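PDB 6FRL: tryptophan halogenase superfamily from Brevundimonas sp. BAL3, which catalyses flavin-dependent halogenation and prefers bromination over chlorination. Local coordinates for residues Ser13-Gly18 against Arg205-Asp210; Ala27-Gln32 against Thr360-Leu365; Val195-Glu200 against Glu233-Gly238; Gly217-Asp222 against Leu368-Arg373; Gly228-Glu233 against Lys335-Ile340. One frame throughout, in Å; residues are numbered along the deposited sequence.

Interaction 1: Ser13-Gly18 against Arg205-Asp210; sequences SVVIVG and RALTLD
Leu207 meets two valines with a single methyl. Its CD1 lies 4.1 Å from CG1 of Val15 and 4.0 Å from CG2 of Val17. The two valines share one rotamer, with CG1 opposite the backbone N, yet they offer different branches. Val15 presents CG1 and meets Leu207 tip to tip. Val17 presents CG2, the branch beside its own backbone N, and its side chain meets Leu207 at a slant. Leu207 has CG beside its backbone N (chi1 -51°), and its CD1 extends toward both valines. The backbones stay well apart, with the CA atoms of Val17 and Leu207 9.1 Å from each other. Only side-chain methyls meet, and the joint is small, apolar and buried.

Phe220 packs against both Val15 and Leu207, while Val44 also touches Leu207 and Ile192 packs on Val17. Just before Leu207 the strand carries a classic beta bulge, where Arg205 and Ala206 both face Glu196 of the adjoining strand, and the carboxylate of this Glu196 is hydrogen-bonded to Thr208 OG1.

Strand 13-17 runs into Gly18, the first glycine of a GxGxxG pattern that probably serves FAD binding. A three-stranded antiparallel meander laid on one face of a mainly parallel sheet in this way is characteristic of the Rossmann-type FAD-binding fold of the glutathione reductase class.

Interaction 2: Ala27-Gln32 against Thr360-Leu365; sequences AAALVQ and TGIERL
Ala29 and Ile362 form the tight point between the buried faces of two helices. Ala29 CB lies 3.5 Å from Ile362 CG2. These are also the residues whose backbones come nearest, with their CA atoms 7.5 Å apart. The small side chain of Ala29 permits this approach. In Ile362 a chi1 of -71° puts CG1 beside the backbone N and leaves CG2 opposite that N. CG2 is the branch that meets Ala29. A second apolar pair is looser. Leu30 CD1 and Leu365 CD2 are 4.5 Å apart. The CB of Leu365 is directed at the partner helix. Leu30 comes close only at the end of its side chain.

The polar side chains of Arg364 and Thr360 take no part in this contact and are bonded elsewhere. Arg364 lies over Thr360 O with one face of its guanidinium, the oxygen offset toward the rim at 3.6 Å above the plane. Its NH2 forms a salt bridge with Glu389, and Thr360 OG1 is bonded to the same residue, so that one glutamate in helix 376-402 ties down two side chains of helix 354-367.

Helix 20-33 also rests on strand 40-45, where Ile41 touches Leu30 and Val31. It follows the first strand and the glycine-rich turn, as the first helix does in a Rossmann-type beta-alpha-beta unit. Helix 354-367 packs beside it, consistent with the helical layer of a Rossmann-type FAD-binding fold.

Interaction 3: Val195-Glu200 against Glu233-Gly238; sequences VELRPE and EALGVG
Ala234 CB packs against Val195, 3.8 Å from CG1 and nearly as close to CB. Leu197 uses both methyls. CD1 rests against the carbonyl oxygen of Ala234 at 3.7 Å, and CD2 makes the apolar contact with CD2 of Leu235 at 4.3 Å. Val195 holds CG1 opposite its backbone N (chi1 -173°), which turns that methyl to Ala234. Leu235 starts off at an angle to the strand, and the end of its side chain bends nearer.

The next shell fixes both sides. Val204 of the neighbouring strand packs on Val195 and on Leu197. Glu196, between Val195 and Leu197, has its CB directed away from the helix. Leu235 also touches Lys335. After the helix Gly236 takes a positive phi of 69°, and the chain turns away. A backbone bond between Val237 and Ile231, and probably one from Leu235 N to Val230 O, hold this turn against the helix.

The contact lies near the surface, and part of Leu197 is open to solvent. It joins the outer strand of the three-stranded antiparallel meander to the end of helix 229-234, at the rim of the Rossmann-type domain.

Interaction 4: Gly217-Asp222 against Leu368-Arg373; sequences GDLFVD and LFPDRR
Leu219 and Phe369 join a strand of the mainly parallel Rossmann-type sheet to the loop between helices 354-367 and 376-402. The apolar part is theirs, with Pro370. Leu219 CD2 lies 3.7 Å from CE1 of Phe369 and equally near CZ, approaching the ring obliquely. Its other methyl, CD1, is 4.4 Å from Pro370 CG. Leu219 has CG opposite its backbone N (chi1 177°), which sends the fork of methyls to the loop. Pro370 CD lies over one face of the Phe369 ring, and Phe34 meets the same ring with its plane inclined.

The charged part is weaker. Asp218 OD2 touches the aliphatic CD of Arg372 at 3.6 Å. The guanidinium and carboxylate planes are only 20° apart, but the oxygen lies well out of the guanidinium plane and no N-H points at it. Attraction between the charges may still contribute. Asp218 has its salt bridge with Arg12 instead.

The loop is also bound to the second subunit. There Phe369 O accepts from Arg434 of that subunit, and Arg373 forms a salt bridge with Asp462 of the second subunit.

Inside the loop, Asp371 builds an Asx turn and grips Arg373 twice. Its OD2 forms a salt bridge with Arg373 NH1 at 2.6 Å. Its OD1 accepts from Arg373 N at 3.0 Å, the donor standing 43° out of the carboxylate plane.

Interaction 5: Gly228-Glu233 against Lys335-Ile340; sequences GLVIGE and KNCVAI
Ile231 and Cys337 mark the crossing of helix 229-233 over strand 337-339, whose short axes pass 8.2 Å apart at 98°, close to perpendicular. Val230 and Ile231 supply the helix side of the contact, and Cys337 and Ala339 the strand side.

The thiol of Cys337 is packed by carbon. Its SG lies 3.6 Å from Val230 CG1 and slightly farther from Val230 CB. Cys337 holds SG opposite its backbone N (chi1 -177°), out from the strand toward the helix. Ile231 straddles two strand residues. Its CD1 touches the carbonyl oxygen of Cys337 at 3.9 Å. Nearer its base, CG2 is 4.1 Å from Ala339 CB, and CB and CG1 are equally close to that methyl. Ile231 puts CG2 between its backbone N and carbonyl carbon, and CG1 opposite the N. The two branches can thus spread over Ala339 and Cys337.

The helix opens with a wider pi-type turn. Gly228 O accepts from both Gly232 N and Glu233 N, each at 2.9 Å. At the same end Asp222 OD2 accepts from the backbone N of Val230 and of Ile231. This ties the first turn to the preceding strand 219-222.

Leu235, just beyond the helix, also packs on Cys337, while Ala334 touches Ile231. Val338 points to the other face of the sheet. Strand 337-339 lies between strand 219-222, parallel to it, and the antiparallel edge strand 333-334, with helix 229-234 lying across it.

Overall arrangement
Interactions 1, 4 and 5 use one Rossmann-type sheet, and interactions 2 and 3 lie beside it. Its successive strands 13-17, 219-222 and 337-339 serve the first three in turn, with centres 11 to 13 Å apart. Interactions 1 and 3 share the antiparallel meander through strands 204-209 and 192-197. Interactions 3 and 5 share helix 229-234, with centres 9 Å apart. Interaction 2 packs helices at the other face, where Leu365 meets Val338. Along the chain, interaction 5 is nested within interactions 2 and 4, while interaction 1 closes before interaction 4 opens. Distant parts of the sequence thus build one probable FAD-binding core, and the loop of interaction 4 links it to the second subunit.

Interaction 1: Ser13-Gly18 against Arg205-Asp210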
# COMPACT_ATOMS: atom_id res chain seq x y z
N SER B 13 14.67 -5.82 -29.76
CA SER B 13 15.11 -7.17 -29.51
C SER B 13 15.46 -7.37 -28.03
O SER B 13 15.92 -6.42 -27.35
CB SER B 13 16.32 -7.49 -30.37
OG SER B 13 17.40 -6.58 -30.14
N VAL B 14 15.24 -8.60 -27.54
CA VAL B 14 15.50 -8.96 -26.16
C VAL B 14 16.22 -10.29 -26.14
O VAL B 14 15.77 -11.27 -26.78
CB VAL B 14 14.21 -9.08 -25.32
CG1 VAL B 14 14.53 -9.51 -23.88
CG2 VAL B 14 13.43 -7.78 -25.36
N VAL B 15 17.33 -10.33 -25.41
CA VAL B 15 18.13 -11.53 -25.34
C VAL B 15 18.18 -11.99 -23.89
O VAL B 15 18.66 -11.26 -23.03
CB VAL B 15 19.58 -11.31 -25.86
CG1 VAL B 15 20.41 -12.60 -25.77
CG2 VAL B 15 19.56 -10.78 -27.30
N ILE B 16 17.72 -13.20 -23.64
CA ILE B 16 17.61 -13.72 -22.31
C ILE B 16 18.75 -14.70 -22.18
O ILE B 16 18.80 -15.70 -22.91
CB ILE B 16 16.23 -14.41 -22.10
CG1 ILE B 16 15.10 -13.40 -22.23
CG2 ILE B 16 16.15 -15.09 -20.75
CD1 ILE B 16 13.75 -14.01 -22.34
N VAL B 17 19.64 -14.45 -21.22
CA VAL B 17 20.84 -15.24 -21.06
C VAL B 17 20.64 -16.27 -19.97
O VAL B 17 20.81 -15.97 -18.81
CB VAL B 17 22.03 -14.34 -20.73
CG1 VAL B 17 23.31 -15.14 -20.54
CG2 VAL B 17 22.16 -13.24 -21.78
N GLY B 18 20.31 -17.50 -20.37
CA GLY B 18 20.05 -18.63 -19.48
C GLY B 18 18.58 -19.04 -19.58
O GLY B 18 17.69 -18.21 -19.76
N ARG B 205 26.68 -4.98 -26.12
CA ARG B 205 26.43 -5.01 -27.58
C ARG B 205 25.93 -6.39 -28.00
O ARG B 205 24.92 -6.51 -28.70
CB ARG B 205 27.69 -4.62 -28.39
CG ARG B 205 27.45 -4.35 -29.90
CD ARG B 205 28.74 -4.05 -30.70
NE ARG B 205 29.72 -5.14 -30.59
CZ ARG B 205 29.64 -6.34 -31.20
NH1 ARG B 205 30.58 -7.26 -30.97
NH2 ARG B 205 28.60 -6.65 -31.99
N ALA B 206 26.63 -7.44 -27.58
CA ALA B 206 26.32 -8.79 -28.08
C ALA B 206 26.99 -9.87 -27.29
O ALA B 206 27.97 -9.60 -26.59
CB ALA B 206 26.75 -8.92 -29.53
N LEU B 207 26.47 -11.09 -27.41
CA LEU B 207 27.14 -12.28 -26.89
C LEU B 207 27.94 -12.94 -28.02
O LEU B 207 27.47 -13.00 -29.15
CB LEU B 207 26.15 -13.31 -26.38
CG LEU B 207 25.06 -12.91 -25.41
CD1 LEU B 207 24.20 -14.12 -25.10
CD2 LEU B 207 25.66 -12.38 -24.13
N THR B 208 29.13 -13.43 -27.69
CA THR B 208 29.95 -14.19 -28.63
C THR B 208 29.89 -15.65 -28.21
O THR B 208 30.31 -16.01 -27.10
CB THR B 208 31.41 -13.67 -28.69
OG1 THR B 208 31.44 -12.36 -29.30
CG2 THR B 208 32.33 -14.63 -29.50
N LEU B 209 29.39 -16.50 -29.11
CA LEU B 209 29.24 -17.93 -28.81
C LEU B 209 30.57 -18.68 -29.00
O LEU B 209 31.51 -18.12 -29.57
CB LEU B 209 28.15 -18.53 -29.70
CG LEU B 209 26.81 -17.79 -29.73
CD1 LEU B 209 25.75 -18.57 -30.50
CD2 LEU B 209 26.32 -17.52 -28.30
N ASP B 210 30.64 -19.92 -28.52
CA ASP B 210 31.79 -20.84 -28.76
C ASP B 210 32.14 -21.01 -30.23
O ASP B 210 33.30 -21.01 -30.57
CB ASP B 210 31.55 -22.25 -28.15
CG ASP B 210 32.20 -22.45 -26.79
OD1 ASP B 210 33.13 -21.70 -26.41
OD2 ASP B 210 31.81 -23.40 -26.10

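Interaction 2: Ala27-Gln32 against Thr360-Leu365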
# COMPACT_ATOMS: atom_id res chain seq x y z
N ALA B 27 10.73 -15.35 -20.76
CA ALA B 27 10.40 -15.51 -22.17
C ALA B 27 8.90 -15.63 -22.39
O ALA B 27 8.33 -14.93 -23.26
CB ALA B 27 11.11 -16.72 -22.78
N ALA B 28 8.26 -16.50 -21.61
CA ALA B 28 6.81 -16.71 -21.78
C ALA B 28 6.00 -15.44 -21.48
O ALA B 28 5.07 -15.08 -22.24
CB ALA B 28 6.33 -17.87 -20.93
N ALA B 29 6.37 -14.77 -20.38
CA ALA B 29 5.69 -13.53 -19.94
C ALA B 29 5.84 -12.42 -20.97
O ALA B 29 4.86 -11.79 -21.32
CB ALA B 29 6.22 -13.08 -18.59
N LEU B 30 7.07 -12.22 -21.49
CA LEU B 30 7.31 -11.21 -22.52
C LEU B 30 6.68 -11.57 -23.89
O LEU B 30 6.19 -10.68 -24.60
CB LEU B 30 8.81 -10.92 -22.65
CG LEU B 30 9.50 -10.34 -21.41
CD1 LEU B 30 10.97 -10.04 -21.68
CD2 LEU B 30 8.77 -9.08 -20.92
N VAL B 31 6.68 -12.86 -24.24
CA VAL B 31 5.97 -13.31 -25.45
C VAL B 31 4.49 -12.92 -25.40
O VAL B 31 4.00 -12.29 -26.32
CB VAL B 31 6.20 -14.84 -25.72
CG1 VAL B 31 5.11 -15.46 -26.58
CG2 VAL B 31 7.56 -15.05 -26.39
N GLN B 32 3.79 -13.23 -24.30
CA GLN B 32 2.36 -12.87 -24.18
C GLN B 32 2.12 -11.34 -24.19
O GLN B 32 1.19 -10.86 -24.80
CB GLN B 32 1.75 -13.42 -22.88
CG GLN B 32 0.29 -13.00 -22.62
CD GLN B 32 -0.70 -13.88 -23.31
OE1 GLN B 32 -0.55 -14.22 -24.49
NE2 GLN B 32 -1.74 -14.30 -22.57
N THR B 360 7.90 -11.22 -9.40
CA THR B 360 7.86 -9.81 -9.06
C THR B 360 8.83 -9.05 -9.97
O THR B 360 8.53 -7.92 -10.38
CB THR B 360 8.20 -9.54 -7.58
OG1 THR B 360 9.46 -10.14 -7.25
CG2 THR B 360 7.11 -10.08 -6.64
N GLY B 361 9.97 -9.68 -10.28
CA GLY B 361 10.95 -9.07 -11.19
C GLY B 361 10.39 -8.84 -12.57
O GLY B 361 10.56 -7.77 -13.14
N ILE B 362 9.67 -9.85 -13.07
CA ILE B 362 9.02 -9.78 -14.37
C ILE B 362 7.91 -8.75 -14.41
O ILE B 362 7.81 -8.01 -15.38
CB ILE B 362 8.49 -11.16 -14.81
CG1 ILE B 362 9.67 -12.07 -15.17
CG2 ILE B 362 7.56 -11.05 -16.02
CD1 ILE B 362 9.37 -13.54 -14.97
N GLU B 363 7.06 -8.72 -13.40
CA GLU B 363 5.96 -7.72 -13.36
C GLU B 363 6.57 -6.32 -13.40
O GLU B 363 6.11 -5.45 -14.17
CB GLU B 363 5.04 -7.91 -12.13
CG GLU B 363 3.87 -6.89 -11.99
CD GLU B 363 3.10 -6.46 -13.30
OE1 GLU B 363 2.39 -7.28 -13.94
OE2 GLU B 363 3.23 -5.26 -13.72
N ARG B 364 7.63 -6.12 -12.63
CA ARG B 364 8.31 -4.84 -12.53
C ARG B 364 8.97 -4.42 -13.88
O ARG B 364 8.87 -3.26 -14.27
CB ARG B 364 9.31 -4.91 -11.38
CG ARG B 364 9.92 -3.62 -10.93
CD ARG B 364 10.78 -3.85 -9.68
NE ARG B 364 9.94 -4.10 -8.51
CZ ARG B 364 9.91 -5.20 -7.75
NH1 ARG B 364 10.73 -6.23 -7.97
NH2 ARG B 364 9.06 -5.24 -6.71
N LEU B 365 9.58 -5.37 -14.58
CA LEU B 365 10.18 -5.13 -15.89
C LEU B 365 9.15 -4.65 -16.89
O LEU B 365 9.40 -3.68 -17.63
CB LEU B 365 10.86 -6.39 -16.44
CG LEU B 365 11.43 -6.32 -17.86
CD1 LEU B 365 12.31 -5.09 -18.06
CD2 LEU B 365 12.20 -7.57 -18.18

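Interaction 3: Val195-Glu200 against Glu233-Gly238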
# COMPACT_ATOMS: atom_id res chain seq x y z
N VAL B 195 31.19 -11.80 -23.47
CA VAL B 195 30.25 -10.68 -23.58
C VAL B 195 31.00 -9.47 -24.10
O VAL B 195 32.02 -9.09 -23.54
CB VAL B 195 29.64 -10.34 -22.20
CG1 VAL B 195 28.55 -9.30 -22.35
CG2 VAL B 195 29.07 -11.60 -21.56
N GLU B 196 30.47 -8.84 -25.14
CA GLU B 196 31.07 -7.70 -25.81
C GLU B 196 30.33 -6.41 -25.46
O GLU B 196 29.09 -6.33 -25.58
CB GLU B 196 31.04 -7.88 -27.34
CG GLU B 196 31.34 -9.29 -27.88
CD GLU B 196 32.63 -9.89 -27.37
OE1 GLU B 196 33.58 -9.12 -27.12
OE2 GLU B 196 32.70 -11.14 -27.23
N LEU B 197 31.10 -5.39 -25.06
CA LEU B 197 30.56 -4.13 -24.59
C LEU B 197 30.83 -3.05 -25.63
O LEU B 197 31.83 -3.08 -26.30
CB LEU B 197 31.16 -3.75 -23.24
CG LEU B 197 31.15 -4.86 -22.18
CD1 LEU B 197 31.94 -4.46 -20.95
CD2 LEU B 197 29.71 -5.24 -21.82
N ARG B 198 29.90 -2.12 -25.77
CA ARG B 198 29.94 -1.15 -26.83
C ARG B 198 30.76 0.09 -26.37
O ARG B 198 30.70 0.50 -25.20
CB ARG B 198 28.53 -0.90 -27.35
CG ARG B 198 27.83 0.37 -27.01
CD ARG B 198 26.37 0.20 -27.51
NE ARG B 198 25.47 1.25 -27.02
CZ ARG B 198 24.15 1.16 -26.81
NH1 ARG B 198 23.51 2.22 -26.33
NH2 ARG B 198 23.48 0.04 -27.07
N PRO B 199 31.53 0.69 -27.31
CA PRO B 199 32.64 1.55 -26.89
C PRO B 199 32.35 2.96 -26.33
O PRO B 199 33.17 3.46 -25.53
CB PRO B 199 33.51 1.64 -28.17
CG PRO B 199 32.97 0.58 -29.09
CD PRO B 199 31.53 0.51 -28.78
N GLU B 200 31.26 3.62 -26.72
CA GLU B 200 30.95 4.97 -26.14
C GLU B 200 30.42 4.78 -24.70
O GLU B 200 30.95 5.33 -23.74
CB GLU B 200 29.98 5.78 -27.04
CG GLU B 200 29.42 7.14 -26.55
CD GLU B 200 30.40 8.32 -26.64
OE1 GLU B 200 30.15 9.30 -27.39
OE2 GLU B 200 31.43 8.28 -25.94
N GLU B 233 29.94 -10.21 -13.97
CA GLU B 233 31.25 -10.38 -14.62
C GLU B 233 31.47 -9.33 -15.69
O GLU B 233 32.46 -8.65 -15.67
CB GLU B 233 31.43 -11.78 -15.22
CG GLU B 233 31.63 -12.91 -14.20
CD GLU B 233 31.75 -14.31 -14.86
OE1 GLU B 233 31.52 -14.48 -16.09
OE2 GLU B 233 32.07 -15.28 -14.13
N ALA B 234 30.54 -9.19 -16.60
CA ALA B 234 30.67 -8.20 -17.68
C ALA B 234 30.56 -6.74 -17.22
O ALA B 234 31.39 -5.92 -17.61
CB ALA B 234 29.62 -8.47 -18.77
N LEU B 235 29.52 -6.43 -16.42
CA LEU B 235 29.19 -5.04 -16.01
C LEU B 235 29.74 -4.63 -14.63
O LEU B 235 29.61 -3.47 -14.23
CB LEU B 235 27.68 -4.82 -16.03
CG LEU B 235 27.09 -4.85 -17.44
CD1 LEU B 235 25.58 -4.77 -17.40
CD2 LEU B 235 27.67 -3.77 -18.36
N GLY B 236 30.32 -5.57 -13.90
CA GLY B 236 30.96 -5.27 -12.62
C GLY B 236 30.09 -4.87 -11.44
O GLY B 236 30.59 -4.30 -10.48
N VAL B 237 28.79 -5.17 -11.49
CA VAL B 237 27.90 -4.87 -10.37
C VAL B 237 28.22 -5.76 -9.14
O VAL B 237 28.35 -6.98 -9.26
CB VAL B 237 26.39 -4.98 -10.76
CG1 VAL B 237 25.50 -4.79 -9.54
CG2 VAL B 237 26.05 -3.94 -11.80
N GLY B 238 28.32 -5.13 -7.98
CA GLY B 238 28.69 -5.83 -6.73
C GLY B 238 27.57 -6.56 -5.99
O GLY B 238 26.42 -6.56 -6.41

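Interaction 4: Gly217-Asp222 against Leu368-Arg373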
# COMPACT_ATOMS: atom_id res chain seq x y z
N GLY B 217 21.60 -7.71 -29.17
CA GLY B 217 20.35 -7.29 -28.57
C GLY B 217 20.40 -5.86 -28.07
O GLY B 217 21.45 -5.35 -27.72
N ASP B 218 19.25 -5.21 -28.05
CA ASP B 218 19.09 -3.91 -27.40
C ASP B 218 18.96 -4.01 -25.86
O ASP B 218 19.42 -3.11 -25.16
CB ASP B 218 17.87 -3.21 -27.95
CG ASP B 218 18.00 -2.87 -29.42
OD1 ASP B 218 19.16 -2.88 -29.93
OD2 ASP B 218 16.93 -2.58 -30.04
N LEU B 219 18.27 -5.07 -25.38
CA LEU B 219 17.99 -5.32 -23.96
C LEU B 219 18.40 -6.76 -23.62
O LEU B 219 17.97 -7.70 -24.28
CB LEU B 219 16.51 -5.09 -23.62
CG LEU B 219 16.07 -5.41 -22.16
CD1 LEU B 219 16.66 -4.37 -21.22
CD2 LEU B 219 14.56 -5.46 -21.90
N PHE B 220 19.21 -6.90 -22.58
CA PHE B 220 19.64 -8.19 -22.08
C PHE B 220 19.05 -8.49 -20.70
O PHE B 220 19.08 -7.61 -19.82
CB PHE B 220 21.17 -8.22 -22.00
CG PHE B 220 21.82 -8.33 -23.35
CD1 PHE B 220 21.96 -7.20 -24.15
CD2 PHE B 220 22.22 -9.56 -23.84
CE1 PHE B 220 22.49 -7.31 -25.42
CE2 PHE B 220 22.78 -9.66 -25.10
CZ PHE B 220 22.91 -8.54 -25.89
N VAL B 221 18.53 -9.71 -20.51
CA VAL B 221 18.11 -10.20 -19.20
C VAL B 221 19.07 -11.28 -18.75
O VAL B 221 19.24 -12.28 -19.44
CB VAL B 221 16.67 -10.77 -19.18
CG1 VAL B 221 16.20 -10.94 -17.74
CG2 VAL B 221 15.69 -9.87 -19.93
N ASP B 222 19.68 -11.10 -17.60
CA ASP B 222 20.63 -12.08 -17.07
C ASP B 222 19.85 -13.05 -16.21
O ASP B 222 19.43 -12.70 -15.11
CB ASP B 222 21.74 -11.38 -16.27
CG ASP B 222 22.83 -12.32 -15.78
OD1 ASP B 222 22.62 -13.54 -15.73
OD2 ASP B 222 23.91 -11.83 -15.42
N LEU B 368 7.87 -1.05 -15.94
CA LEU B 368 8.91 -0.06 -16.20
C LEU B 368 9.68 -0.36 -17.48
O LEU B 368 10.81 0.10 -17.61
CB LEU B 368 9.88 0.04 -15.00
CG LEU B 368 9.27 0.41 -13.64
CD1 LEU B 368 10.23 0.16 -12.49
CD2 LEU B 368 8.81 1.86 -13.62
N PHE B 369 9.09 -1.11 -18.42
CA PHE B 369 9.81 -1.47 -19.68
C PHE B 369 10.42 -0.25 -20.35
O PHE B 369 9.74 0.76 -20.52
CB PHE B 369 8.94 -2.24 -20.70
CG PHE B 369 9.75 -3.10 -21.65
CD1 PHE B 369 10.16 -4.36 -21.26
CD2 PHE B 369 10.08 -2.66 -22.92
CE1 PHE B 369 10.90 -5.16 -22.12
CE2 PHE B 369 10.82 -3.44 -23.78
CZ PHE B 369 11.24 -4.69 -23.39
N PRO B 370 11.69 -0.33 -20.69
CA PRO B 370 12.38 0.85 -21.18
C PRO B 370 12.32 1.01 -22.70
O PRO B 370 11.83 0.13 -23.41
CB PRO B 370 13.83 0.56 -20.77
CG PRO B 370 13.96 -0.91 -21.01
CD PRO B 370 12.60 -1.50 -20.65
N ASP B 371 12.82 2.15 -23.18
CA ASP B 371 13.29 2.32 -24.54
C ASP B 371 14.85 2.39 -24.57
O ASP B 371 15.54 2.19 -23.53
CB ASP B 371 12.61 3.50 -25.24
CG ASP B 371 13.06 4.86 -24.73
OD1 ASP B 371 14.15 5.01 -24.08
OD2 ASP B 371 12.28 5.79 -24.98
N ARG B 372 15.41 2.63 -25.76
CA ARG B 372 16.84 2.51 -26.00
C ARG B 372 17.67 3.62 -25.41
O ARG B 372 18.90 3.47 -25.40
CB ARG B 372 17.12 2.37 -27.49
CG ARG B 372 16.69 1.01 -28.04
CD ARG B 372 16.66 1.01 -29.55
NE ARG B 372 17.94 1.42 -30.09
CZ ARG B 372 18.16 1.74 -31.37
NH1 ARG B 372 17.19 1.69 -32.26
NH2 ARG B 372 19.37 2.12 -31.76
N ARG B 373 17.02 4.68 -24.93
CA ARG B 373 17.67 5.73 -24.14
C ARG B 373 17.96 5.31 -22.70
O ARG B 373 18.78 5.95 -22.04
CB ARG B 373 16.83 7.03 -24.11
CG ARG B 373 16.54 7.63 -25.47
CD ARG B 373 16.00 9.06 -25.35
NE ARG B 373 14.87 9.22 -24.44
CZ ARG B 373 13.62 8.79 -24.65
NH1 ARG B 373 13.30 8.09 -25.74
NH2 ARG B 373 12.67 9.02 -23.74

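Interaction 5: Gly228-Glu233 against Lys335-Ile340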
# COMPACT_ATOMS: atom_id res chain seq x y z
N GLY B 228 26.30 -14.69 -12.36
CA GLY B 228 25.94 -13.36 -12.87
C GLY B 228 26.82 -12.92 -14.01
O GLY B 228 27.59 -11.98 -13.88
N LEU B 229 26.65 -13.58 -15.14
CA LEU B 229 27.55 -13.49 -16.31
C LEU B 229 27.56 -12.11 -16.92
O LEU B 229 28.60 -11.66 -17.41
CB LEU B 229 27.11 -14.48 -17.40
CG LEU B 229 28.19 -14.94 -18.38
CD1 LEU B 229 28.81 -16.18 -17.75
CD2 LEU B 229 27.69 -15.26 -19.78
N VAL B 230 26.40 -11.46 -16.96
CA VAL B 230 26.32 -10.12 -17.53
C VAL B 230 26.29 -9.03 -16.45
O VAL B 230 27.08 -8.10 -16.49
CB VAL B 230 25.12 -9.98 -18.48
CG1 VAL B 230 25.23 -8.69 -19.31
CG2 VAL B 230 25.04 -11.18 -19.41
N ILE B 231 25.38 -9.15 -15.48
CA ILE B 231 25.22 -8.13 -14.44
C ILE B 231 26.50 -8.02 -13.60
O ILE B 231 26.91 -6.93 -13.22
CB ILE B 231 23.95 -8.38 -13.55
CG1 ILE B 231 23.53 -7.12 -12.77
CG2 ILE B 231 24.14 -9.56 -12.62
CD1 ILE B 231 22.99 -5.98 -13.61
N GLY B 232 27.15 -9.16 -13.34
CA GLY B 232 28.30 -9.24 -12.43
C GLY B 232 29.66 -9.21 -13.11
O GLY B 232 30.42 -8.30 -12.85
N GLU B 233 29.94 -10.21 -13.97
CA GLU B 233 31.25 -10.38 -14.62
C GLU B 233 31.47 -9.33 -15.69
O GLU B 233 32.46 -8.65 -15.67
CB GLU B 233 31.43 -11.78 -15.22
CG GLU B 233 31.63 -12.91 -14.20
CD GLU B 233 31.75 -14.31 -14.86
OE1 GLU B 233 31.52 -14.48 -16.09
OE2 GLU B 233 32.07 -15.28 -14.13
N LYS B 335 22.88 -0.37 -16.79
CA LYS B 335 22.95 -0.09 -18.22
C LYS B 335 21.74 -0.69 -18.96
O LYS B 335 20.62 -0.22 -18.74
CB LYS B 335 24.33 -0.47 -18.77
CG LYS B 335 25.42 0.48 -18.27
CD LYS B 335 26.83 -0.01 -18.49
CE LYS B 335 27.85 0.81 -17.69
NZ LYS B 335 27.83 2.23 -18.15
N ASN B 336 21.94 -1.70 -19.80
CA ASN B 336 20.84 -2.37 -20.52
C ASN B 336 20.76 -3.85 -20.18
O ASN B 336 20.36 -4.69 -21.00
CB ASN B 336 20.99 -2.15 -22.05
CG ASN B 336 22.22 -2.81 -22.63
OD1 ASN B 336 23.26 -2.97 -21.97
ND2 ASN B 336 22.12 -3.21 -23.89
N CYS B 337 21.13 -4.17 -18.93
CA CYS B 337 20.99 -5.51 -18.39
C CYS B 337 20.11 -5.47 -17.16
O CYS B 337 20.39 -4.72 -16.23
CB CYS B 337 22.35 -6.04 -18.03
SG CYS B 337 22.27 -7.72 -17.43
N VAL B 338 19.05 -6.29 -17.16
CA VAL B 338 18.19 -6.52 -15.98
C VAL B 338 18.48 -7.91 -15.51
O VAL B 338 18.45 -8.84 -16.32
CB VAL B 338 16.70 -6.46 -16.33
CG1 VAL B 338 15.84 -6.62 -15.09
CG2 VAL B 338 16.39 -5.15 -17.00
N ALA B 339 18.71 -8.07 -14.20
CA ALA B 339 18.96 -9.40 -13.65
C ALA B 339 17.69 -9.99 -13.04
O ALA B 339 17.05 -9.36 -12.19
CB ALA B 339 20.05 -9.30 -12.60
N ILE B 340 17.34 -11.21 -13.46
CA ILE B 340 16.15 -11.93 -12.96
C ILE B 340 16.52 -13.31 -12.37
O ILE B 340 17.24 -14.07 -13.01
CB ILE B 340 15.12 -12.15 -14.10
CG1 ILE B 340 14.67 -10.81 -14.72
CG2 ILE B 340 13.89 -12.94 -13.62
CD1 ILE B 340 13.76 -9.98 -13.85